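PDB 4I0N: necrotic enteritis toxin B from Clostridium perfringens, which forms pores in membranes as a toxin of the alpha-hemolysin fold, probably damaging host cells. Local coordinates for residues A[103-108]-A[154-159]; A[85-90]-A[166-171]; A[182-187]-A[258-263]. One frame throughout, in Å; residues are numbered along the deposited sequence.

Contact 1: residues A[103-108]-A[154-159]; sequences SIPKNT and FRTIQR
The primary amide of Gln158 reaches across to Ser103 and Lys106, using both of its ends. Its NE2 donates to Ser103 OG at 2.8 Å, with the hydroxyl close to the amide plane. Its OE1 receives Lys106 NZ at 3.0 Å, in the carbonyl plane and on a lone pair. Gln158 CG lies anti to the backbone N (chi1 -173°), and the extended chain beyond it lies beside that of Lys106. The lysine chain instead bends at its last two torsions, and NZ also donates to Ser103 O at 2.8 Å. A water joins this polar group, donating to Gln158 OE1 and accepting from Asn107 N. With partners at both ends, the rotation of the amide is probably fixed.

Between the backbones, Gln158 N donates almost straight (178°) to Asn107 O at 2.8 Å. Next to it, Thr108 and Ile157 form an antiparallel non-hydrogen-bonded pair, and Thr108 CA makes a CA-H...O contact with Thr156 O.

Apolar contacts flank these bonds. Thr108 CG2 lies 4.0 Å from Ile157 CG1, their side chains running together, while Pro105, after a cis peptide bond, meets Thr156 CG2 through CG at about a right angle.

After strand 99-104, residues 105-108 lead by way of the short strand 108-109 to the small sheet of strands 113-120, 126-127 and 144-150, a layout consistent with the folded pre-stem of a monomeric toxin of the alpha-hemolysin family.

Contact 2: residues A[85-90]-A[166-171]; sequences YRINVK and ASWDIK
Ser167 OG has two polar partners: it donates to Asn88 OD1 in a short bond of 2.5 Å and accepts from Arg159 NH1. OG lies anti to its backbone N (chi1 179°), beside the carbonyl carbon. It meets the asparagine oxygen nearly along the C=O axis. Asn88 ND2 in turn donates to Glu242 OE1, so both ends of this buried amide are engaged.

On the same face, Arg86 takes Asp169 side-on in a salt bridge. Arg86 NE donates to Asp169 OD1 at 2.7 Å and Arg86 NH2 to Asp169 OD2 at 3.1 Å, each carboxylate oxygen using its syn lone pair. The guanidinium and carboxylate planes are only 12° apart, a flat paired arrangement that fixes both groups. Arg159 lies close by, and its like charge near Arg86 may be eased by the shared carboxylate, to which it makes a weak, long ion pair.

The other face is apolar. Ile87 CD1 meets Ile170 CD1 at 3.8 Å, and Val89 CG2 reaches the edge of the Trp168 indole at CZ3, 3.9 Å away; Ile87 CG2 lies near CE3 of that ring. The indole NE1 is satisfied by Pro105 O.

Three hydrogen-bonded pairs, Tyr85-Ile170, Ile87-Trp168 and Val89-Ala166, hold the axes of the two antiparallel segments 4.8 Å apart at their closest. Strand 76-92 continues the sheet to strand 236-255, and strand 165-172 continues it to 154-162, while strands 53-65 and 219-231 pack on the apolar face as the facing layer of a beta-sandwich.

Contact 3: residues A[182-187]-A[258-263]; sequences DSYHAI and QWRGTN
The Arg260 guanidinium stands almost perpendicular to the Tyr184 ring, their planes 88° apart. NH1 approaches the ring at its edge and donates to Tyr184 OH at 2.8 Å, the hydroxyl oxygen lying within the guanidinium plane. Extended from CG to NE, the arginine chain rises from its strand and carries the flat group into the bend of residues 184-187. There NH2 donates to two successive carbonyls, Ala186 O and Ile187 O, each 3.0 Å away. It sits well above both carbonyl planes, and Ile187 O lies nearly in the guanidinium plane. One side chain thus ties a tyrosine tip and two backbone oxygens together.

Ile187 and Gln258 cross at about a right angle. Ile187 CG2 rests against the glutamine amide, 3.6 Å from its CD, and a water links Ile187 O to Gln258 NE2. Within the bend, Ile187 N donates to His185 ND1 near the imidazole plane at 3.0 Å.

The backbone of Gly261 bonds to Tyr188 and Asn190, extending the tie beyond the bend. A long irregular loop held on one side of strand 258-279 at the surface, far from the centre of this elongated chain, is consistent with the rim domain of the alpha-hemolysin fold.

In the fold
From the N terminus, residues 85-90 come first and open contact 2, which closes only at 166-171. Contact 1 opens and closes within that interval, so its loop is enclosed by the larger one and holds strands 113-120, 126-127 and 144-150, with 129-142 unmodelled. The two centres are 8 Å apart; strands 154-162 and 165-172 are neighbours in the sheet, with a probable hydrogen bond from Ile157 N to Asp169 O. Contact 3 follows in series, joining the loop after strand 165-172 to strand 258-279, with its centre about 30 Å from that of contact 2. Strand 236-255, paired with both 76-92 and 258-279, connects the sandwich end of the sheet to this distal part.

Contact 1: residues A[103-108]-A[154-159]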
loop_
_atom_site.group_PDB
_atom_site.type_symbol
_atom_site.label_atom_id
_atom_site.label_comp_id
_atom_site.label_asym_id
_atom_site.label_seq_id
_atom_site.Cartn_x
_atom_site.Cartn_y
_atom_site.Cartn_z
ATOM N N SER A 103 -5.153 12.885 -3.125
ATOM C CA SER A 103 -4.482 11.767 -2.460
ATOM C C SER A 103 -3.089 11.612 -3.064
ATOM O O SER A 103 -2.854 11.997 -4.224
ATOM C CB SER A 103 -5.308 10.487 -2.619
ATOM O OG SER A 103 -5.380 10.077 -3.977
ATOM N N ILE A 104 -2.171 11.070 -2.276
ATOM C CA ILE A 104 -0.804 10.813 -2.727
ATOM C C ILE A 104 -0.422 9.384 -2.290
ATOM O O ILE A 104 -0.931 8.874 -1.279
ATOM C CB ILE A 104 0.222 11.852 -2.160
ATOM C CG1 ILE A 104 0.102 11.967 -0.630
ATOM C CG2 ILE A 104 0.079 13.231 -2.844
ATOM C CD1 ILE A 104 1.279 12.649 0.060
ATOM N N PRO A 105 0.477 8.723 -3.031
ATOM C CA PRO A 105 1.179 9.196 -4.225
ATOM C C PRO A 105 0.314 9.128 -5.450
ATOM O O PRO A 105 -0.729 8.482 -5.433
ATOM C CB PRO A 105 2.371 8.229 -4.340
ATOM C CG PRO A 105 1.890 6.957 -3.706
ATOM C CD PRO A 105 0.873 7.350 -2.654
ATOM N N LYS A 106 0.742 9.810 -6.514
ATOM C CA LYS A 106 -0.087 9.898 -7.706
ATOM C C LYS A 106 0.578 9.253 -8.908
ATOM O O LYS A 106 1.784 8.983 -8.896
ATOM C CB LYS A 106 -0.471 11.354 -8.017
ATOM C CG LYS A 106 -1.152 12.084 -6.837
ATOM C CD LYS A 106 -2.129 13.210 -7.276
ATOM C CE LYS A 106 -3.504 12.681 -7.690
ATOM N NZ LYS A 106 -4.119 11.753 -6.665
ATOM N N ASN A 107 -0.234 9.007 -9.942
ATOM C CA ASN A 107 0.241 8.436 -11.191
ATOM C C ASN A 107 1.038 7.148 -10.959
ATOM O O ASN A 107 0.599 6.289 -10.170
ATOM C CB ASN A 107 1.010 9.519 -11.978
ATOM C CG ASN A 107 0.150 10.741 -12.241
ATOM O OD1 ASN A 107 0.450 11.848 -11.776
ATOM N ND2 ASN A 107 -0.944 10.542 -12.966
ATOM N N THR A 108 2.181 6.997 -11.630
ATOM C CA THR A 108 3.018 5.808 -11.462
ATOM C C THR A 108 4.427 6.202 -11.046
ATOM O O THR A 108 5.030 7.094 -11.664
ATOM C CB THR A 108 3.065 4.995 -12.748
ATOM O OG1 THR A 108 1.726 4.622 -13.080
ATOM C CG2 THR A 108 3.941 3.739 -12.617
ATOM N N PHE A 154 9.726 -3.082 -7.256
ATOM C CA PHE A 154 8.302 -2.895 -7.500
ATOM C C PHE A 154 8.056 -1.479 -7.997
ATOM O O PHE A 154 8.978 -0.632 -7.948
ATOM C CB PHE A 154 7.478 -3.129 -6.213
ATOM C CG PHE A 154 7.311 -4.572 -5.830
ATOM C CD1 PHE A 154 6.035 -5.148 -5.813
ATOM C CD2 PHE A 154 8.413 -5.331 -5.403
ATOM C CE1 PHE A 154 5.861 -6.511 -5.405
ATOM C CE2 PHE A 154 8.272 -6.672 -4.996
ATOM C CZ PHE A 154 6.983 -7.267 -4.999
ATOM N N ARG A 155 6.844 -1.226 -8.499
ATOM C CA ARG A 155 6.397 0.137 -8.818
ATOM C C ARG A 155 5.035 0.384 -8.201
ATOM O O ARG A 155 4.316 -0.575 -7.888
ATOM C CB ARG A 155 6.312 0.341 -10.340
ATOM C CG ARG A 155 5.397 -0.644 -11.035
ATOM C CD ARG A 155 5.050 -0.185 -12.473
ATOM N NE ARG A 155 6.227 0.230 -13.219
ATOM C CZ ARG A 155 6.855 -0.516 -14.131
ATOM N NH1 ARG A 155 6.413 -1.743 -14.431
ATOM N NH2 ARG A 155 7.938 -0.036 -14.749
ATOM N N THR A 156 4.692 1.655 -8.014
ATOM C CA THR A 156 3.393 2.037 -7.480
ATOM C C THR A 156 2.562 2.632 -8.616
ATOM O O THR A 156 3.030 3.527 -9.332
ATOM C CB THR A 156 3.538 3.102 -6.392
ATOM O OG1 THR A 156 4.223 2.517 -5.282
ATOM C CG2 THR A 156 2.144 3.616 -5.941
ATOM N N ILE A 157 1.354 2.102 -8.794
ATOM C CA ILE A 157 0.434 2.605 -9.821
ATOM C C ILE A 157 -0.814 3.057 -9.084
ATOM O O ILE A 157 -1.494 2.235 -8.459
ATOM C CB ILE A 157 0.066 1.499 -10.844
ATOM C CG1 ILE A 157 1.352 0.938 -11.494
ATOM C CG2 ILE A 157 -0.953 2.023 -11.886
ATOM C CD1 ILE A 157 1.194 -0.453 -12.093
ATOM N N GLN A 158 -1.119 4.353 -9.112
ATOM C CA GLN A 158 -2.419 4.758 -8.560
ATOM C C GLN A 158 -3.497 4.405 -9.583
ATOM O O GLN A 158 -3.591 5.029 -10.637
ATOM C CB GLN A 158 -2.482 6.232 -8.163
ATOM C CG GLN A 158 -3.812 6.551 -7.437
ATOM C CD GLN A 158 -3.885 7.947 -6.836
ATOM O OE1 GLN A 158 -3.542 8.936 -7.487
ATOM N NE2 GLN A 158 -4.365 8.032 -5.585
ATOM N N ARG A 159 -4.273 3.371 -9.286
ATOM C CA ARG A 159 -5.213 2.792 -10.253
ATOM C C ARG A 159 -6.601 3.415 -10.180
ATOM O O ARG A 159 -7.349 3.376 -11.164
ATOM C CB ARG A 159 -5.291 1.276 -10.077
ATOM C CG ARG A 159 -5.483 0.832 -8.625
ATOM C CD ARG A 159 -5.572 -0.680 -8.491
ATOM N NE ARG A 159 -6.704 -1.225 -9.243
ATOM C CZ ARG A 159 -7.957 -1.295 -8.799
ATOM N NH1 ARG A 159 -8.280 -0.853 -7.591
ATOM N NH2 ARG A 159 -8.904 -1.812 -9.577
HETATM O O HOH W 1 -3.162 9.416 -10.086
#

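Contact 2: residues A[85-90]-A[166-171]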
loop_
_atom_site.group_PDB
_atom_site.type_symbol
_atom_site.label_atom_id
_atom_site.label_comp_id
_atom_site.label_asym_id
_atom_site.label_seq_id
_atom_site.Cartn_x
_atom_site.Cartn_y
_atom_site.Cartn_z
ATOM N N TYR A 85 0.814 -5.970 -4.257
ATOM C CA TYR A 85 0.050 -5.498 -3.108
ATOM C C TYR A 85 -0.945 -4.416 -3.575
ATOM O O TYR A 85 -0.548 -3.454 -4.207
ATOM C CB TYR A 85 0.974 -4.883 -2.076
ATOM C CG TYR A 85 1.988 -5.811 -1.474
ATOM C CD1 TYR A 85 1.725 -6.457 -0.250
ATOM C CD2 TYR A 85 3.242 -5.991 -2.073
ATOM C CE1 TYR A 85 2.684 -7.287 0.353
ATOM C CE2 TYR A 85 4.215 -6.841 -1.482
ATOM C CZ TYR A 85 3.918 -7.474 -0.269
ATOM O OH TYR A 85 4.869 -8.283 0.328
ATOM N N ARG A 86 -2.221 -4.569 -3.231
ATOM C CA ARG A 86 -3.239 -3.571 -3.549
ATOM C C ARG A 86 -3.770 -2.931 -2.274
ATOM O O ARG A 86 -4.122 -3.634 -1.299
ATOM C CB ARG A 86 -4.401 -4.189 -4.305
ATOM C CG ARG A 86 -5.474 -3.130 -4.667
ATOM C CD ARG A 86 -6.498 -3.712 -5.636
ATOM N NE ARG A 86 -5.889 -3.949 -6.936
ATOM C CZ ARG A 86 -6.492 -4.542 -7.966
ATOM N NH1 ARG A 86 -7.742 -4.971 -7.864
ATOM N NH2 ARG A 86 -5.833 -4.705 -9.111
ATOM N N ILE A 87 -3.825 -1.602 -2.285
ATOM C CA ILE A 87 -4.312 -0.853 -1.122
ATOM C C ILE A 87 -5.478 -0.015 -1.623
ATOM O O ILE A 87 -5.318 0.781 -2.538
ATOM C CB ILE A 87 -3.196 0.041 -0.503
ATOM C CG1 ILE A 87 -2.132 -0.818 0.207
ATOM C CG2 ILE A 87 -3.781 1.070 0.513
ATOM C CD1 ILE A 87 -1.001 -1.276 -0.668
ATOM N N ASN A 88 -6.651 -0.204 -1.018
ATOM C CA ASN A 88 -7.803 0.622 -1.355
ATOM C C ASN A 88 -8.163 1.424 -0.113
ATOM O O ASN A 88 -8.198 0.874 0.999
ATOM C CB ASN A 88 -9.012 -0.222 -1.740
ATOM C CG ASN A 88 -8.772 -1.124 -2.935
ATOM O OD1 ASN A 88 -8.026 -0.804 -3.857
ATOM N ND2 ASN A 88 -9.427 -2.269 -2.924
ATOM N N VAL A 89 -8.427 2.711 -0.300
ATOM C CA VAL A 89 -8.930 3.519 0.784
ATOM C C VAL A 89 -10.270 4.085 0.300
ATOM O O VAL A 89 -10.311 4.813 -0.688
ATOM C CB VAL A 89 -7.932 4.635 1.166
ATOM C CG1 VAL A 89 -8.497 5.475 2.277
ATOM C CG2 VAL A 89 -6.577 4.037 1.622
ATOM N N LYS A 90 -11.357 3.729 0.984
ATOM C CA LYS A 90 -12.695 4.113 0.560
ATOM C C LYS A 90 -13.291 5.050 1.583
ATOM O O LYS A 90 -13.096 4.863 2.769
ATOM C CB LYS A 90 -13.610 2.895 0.397
ATOM C CG LYS A 90 -13.197 1.980 -0.756
ATOM C CD LYS A 90 -14.085 0.744 -0.775
ATOM C CE LYS A 90 -13.698 -0.200 -1.901
ATOM N NZ LYS A 90 -14.495 -1.472 -1.808
ATOM N N ALA A 166 -9.562 5.797 -3.369
ATOM C CA ALA A 166 -8.198 5.961 -3.826
ATOM C C ALA A 166 -7.614 4.558 -3.760
ATOM O O ALA A 166 -7.768 3.858 -2.754
ATOM C CB ALA A 166 -7.420 6.889 -2.886
ATOM N N SER A 167 -6.992 4.123 -4.843
ATOM C CA SER A 167 -6.457 2.770 -4.883
ATOM C C SER A 167 -5.091 2.745 -5.549
ATOM O O SER A 167 -4.867 3.475 -6.499
ATOM C CB SER A 167 -7.418 1.857 -5.629
ATOM O OG SER A 167 -6.879 0.543 -5.689
ATOM N N TRP A 168 -4.206 1.892 -5.037
ATOM C CA TRP A 168 -2.832 1.776 -5.507
ATOM C C TRP A 168 -2.455 0.311 -5.650
ATOM O O TRP A 168 -2.737 -0.487 -4.758
ATOM C CB TRP A 168 -1.865 2.384 -4.504
ATOM C CG TRP A 168 -2.028 3.856 -4.271
ATOM C CD1 TRP A 168 -1.404 4.870 -4.946
ATOM C CD2 TRP A 168 -2.863 4.479 -3.290
ATOM N NE1 TRP A 168 -1.800 6.093 -4.446
ATOM C CE2 TRP A 168 -2.694 5.883 -3.426
ATOM C CE3 TRP A 168 -3.739 3.987 -2.301
ATOM C CZ2 TRP A 168 -3.347 6.811 -2.589
ATOM C CZ3 TRP A 168 -4.417 4.912 -1.494
ATOM C CH2 TRP A 168 -4.209 6.302 -1.635
ATOM N N ASP A 169 -1.827 -0.028 -6.771
ATOM C CA ASP A 169 -1.158 -1.316 -6.910
ATOM C C ASP A 169 0.330 -1.103 -6.782
ATOM O O ASP A 169 0.900 -0.242 -7.459
ATOM C CB ASP A 169 -1.465 -1.943 -8.269
ATOM C CG ASP A 169 -2.782 -2.659 -8.290
ATOM O OD1 ASP A 169 -3.417 -2.791 -7.221
ATOM O OD2 ASP A 169 -3.187 -3.100 -9.378
ATOM N N ILE A 170 0.942 -1.870 -5.892
ATOM C CA ILE A 170 2.392 -1.893 -5.786
ATOM C C ILE A 170 2.776 -3.234 -6.401
ATOM O O ILE A 170 2.576 -4.307 -5.800
ATOM C CB ILE A 170 2.887 -1.684 -4.335
ATOM C CG1 ILE A 170 2.618 -0.234 -3.891
ATOM C CG2 ILE A 170 4.396 -2.020 -4.207
ATOM C CD1 ILE A 170 1.185 0.038 -3.496
ATOM N N LYS A 171 3.286 -3.157 -7.629
ATOM C CA LYS A 171 3.364 -4.325 -8.494
ATOM C C LYS A 171 4.812 -4.635 -8.843
ATOM O O LYS A 171 5.604 -3.750 -9.123
ATOM C CB LYS A 171 2.563 -4.086 -9.792
ATOM C CG LYS A 171 2.491 -5.294 -10.717
ATOM C CD LYS A 171 1.572 -4.955 -11.938
ATOM C CE LYS A 171 1.521 -6.098 -12.972
ATOM N NZ LYS A 171 0.864 -7.360 -12.455
#

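Contact 3: residues A[182-187]-A[258-263]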
loop_
_atom_site.group_PDB
_atom_site.type_symbol
_atom_site.label_atom_id
_atom_site.label_comp_id
_atom_site.label_asym_id
_atom_site.label_seq_id
_atom_site.Cartn_x
_atom_site.Cartn_y
_atom_site.Cartn_z
ATOM N N ASP A 182 7.365 -12.500 -17.194
ATOM C CA ASP A 182 7.302 -12.995 -18.571
ATOM C C ASP A 182 8.596 -13.608 -19.094
ATOM O O ASP A 182 8.629 -14.051 -20.241
ATOM C CB ASP A 182 6.849 -11.886 -19.530
ATOM C CG ASP A 182 5.457 -11.369 -19.205
ATOM O OD1 ASP A 182 4.499 -12.183 -19.167
ATOM O OD2 ASP A 182 5.332 -10.151 -18.984
ATOM N N SER A 183 9.669 -13.626 -18.290
ATOM C CA SER A 183 10.980 -14.071 -18.794
ATOM C C SER A 183 10.908 -15.529 -19.224
ATOM O O SER A 183 10.235 -16.335 -18.583
ATOM C CB SER A 183 12.102 -13.873 -17.757
ATOM O OG SER A 183 12.298 -12.493 -17.496
ATOM N N TYR A 184 11.559 -15.853 -20.334
ATOM C CA TYR A 184 11.497 -17.210 -20.862
ATOM C C TYR A 184 12.728 -17.568 -21.673
ATOM O O TYR A 184 13.083 -16.883 -22.635
ATOM C CB TYR A 184 10.204 -17.444 -21.680
ATOM C CG TYR A 184 10.116 -18.861 -22.196
ATOM C CD1 TYR A 184 9.783 -19.907 -21.339
ATOM C CD2 TYR A 184 10.416 -19.163 -23.534
ATOM C CE1 TYR A 184 9.727 -21.227 -21.794
ATOM C CE2 TYR A 184 10.364 -20.480 -24.001
ATOM C CZ TYR A 184 10.009 -21.503 -23.124
ATOM O OH TYR A 184 9.954 -22.808 -23.570
ATOM N N HIS A 185 13.386 -18.640 -21.242
ATOM C CA HIS A 185 14.522 -19.222 -21.925
ATOM C C HIS A 185 14.085 -20.610 -22.395
ATOM O O HIS A 185 13.444 -21.361 -21.640
ATOM C CB HIS A 185 15.699 -19.329 -20.944
ATOM C CG HIS A 185 16.992 -19.757 -21.573
ATOM N ND1 HIS A 185 17.226 -21.044 -22.011
ATOM C CD2 HIS A 185 18.140 -19.072 -21.785
ATOM C CE1 HIS A 185 18.452 -21.126 -22.500
ATOM N NE2 HIS A 185 19.028 -19.942 -22.371
ATOM N N ALA A 186 14.412 -20.943 -23.646
ATOM C CA ALA A 186 13.984 -22.216 -24.241
ATOM C C ALA A 186 14.331 -23.444 -23.399
ATOM O O ALA A 186 13.567 -24.405 -23.374
ATOM C CB ALA A 186 14.546 -22.368 -25.655
ATOM N N ILE A 187 15.470 -23.402 -22.712
ATOM C CA ILE A 187 15.905 -24.514 -21.873
ATOM C C ILE A 187 15.492 -24.312 -20.404
ATOM O O ILE A 187 14.815 -25.165 -19.840
ATOM C CB ILE A 187 17.423 -24.751 -21.976
ATOM C CG1 ILE A 187 17.840 -24.925 -23.448
ATOM C CG2 ILE A 187 17.845 -25.961 -21.145
ATOM C CD1 ILE A 187 19.358 -24.971 -23.664
ATOM N N GLN A 258 19.194 -30.060 -16.174
ATOM C CA GLN A 258 19.076 -28.710 -15.631
ATOM C C GLN A 258 17.706 -28.455 -15.025
ATOM O O GLN A 258 16.750 -29.194 -15.268
ATOM C CB GLN A 258 19.379 -27.627 -16.694
ATOM C CG GLN A 258 18.418 -27.596 -17.876
ATOM C CD GLN A 258 18.698 -28.682 -18.895
ATOM O OE1 GLN A 258 19.854 -28.989 -19.197
ATOM N NE2 GLN A 258 17.640 -29.276 -19.424
ATOM N N TRP A 259 17.645 -27.391 -14.233
ATOM C CA TRP A 259 16.406 -26.867 -13.717
ATOM C C TRP A 259 15.642 -26.048 -14.756
ATOM O O TRP A 259 16.237 -25.313 -15.546
ATOM C CB TRP A 259 16.702 -25.979 -12.510
ATOM C CG TRP A 259 17.064 -26.758 -11.298
ATOM C CD1 TRP A 259 18.307 -26.897 -10.741
ATOM C CD2 TRP A 259 16.168 -27.519 -10.492
ATOM N NE1 TRP A 259 18.225 -27.691 -9.605
ATOM C CE2 TRP A 259 16.930 -28.099 -9.443
ATOM C CE3 TRP A 259 14.789 -27.773 -10.549
ATOM C CZ2 TRP A 259 16.348 -28.916 -8.451
ATOM C CZ3 TRP A 259 14.214 -28.578 -9.572
ATOM C CH2 TRP A 259 14.998 -29.149 -8.539
ATOM N N ARG A 260 14.317 -26.155 -14.713
ATOM C CA ARG A 260 13.427 -25.309 -15.520
ATOM C C ARG A 260 12.426 -24.598 -14.595
ATOM O O ARG A 260 11.778 -25.245 -13.745
ATOM C CB ARG A 260 12.669 -26.158 -16.548
ATOM C CG ARG A 260 11.745 -25.374 -17.470
ATOM C CD ARG A 260 11.282 -26.286 -18.595
ATOM N NE ARG A 260 10.344 -25.661 -19.505
ATOM C CZ ARG A 260 10.699 -24.973 -20.584
ATOM N NH1 ARG A 260 9.765 -24.452 -21.372
ATOM N NH2 ARG A 260 11.973 -24.804 -20.874
ATOM N N GLY A 261 12.283 -23.286 -14.773
ATOM C CA GLY A 261 11.368 -22.508 -13.890
ATOM C C GLY A 261 10.112 -22.085 -14.620
ATOM O O GLY A 261 10.142 -21.856 -15.828
ATOM N N THR A 262 8.999 -21.991 -13.885
ATOM C CA THR A 262 7.728 -21.520 -14.426
ATOM C C THR A 262 7.125 -20.627 -13.351
ATOM O O THR A 262 7.116 -21.012 -12.178
ATOM C CB THR A 262 6.735 -22.696 -14.701
ATOM O OG1 THR A 262 7.374 -23.682 -15.514
ATOM C CG2 THR A 262 5.507 -22.203 -15.462
ATOM N N ASN A 263 6.648 -19.445 -13.733
ATOM C CA ASN A 263 5.884 -18.620 -12.804
ATOM C C ASN A 263 4.404 -18.592 -13.213
ATOM O O ASN A 263 4.072 -18.448 -14.394
ATOM C CB ASN A 263 6.423 -17.192 -12.774
ATOM C CG ASN A 263 5.837 -16.380 -11.634
ATOM O OD1 ASN A 263 6.081 -16.684 -10.467
ATOM N ND2 ASN A 263 5.050 -15.351 -11.968
HETATM O O HOH W 2 15.082 -27.782 -19.504
#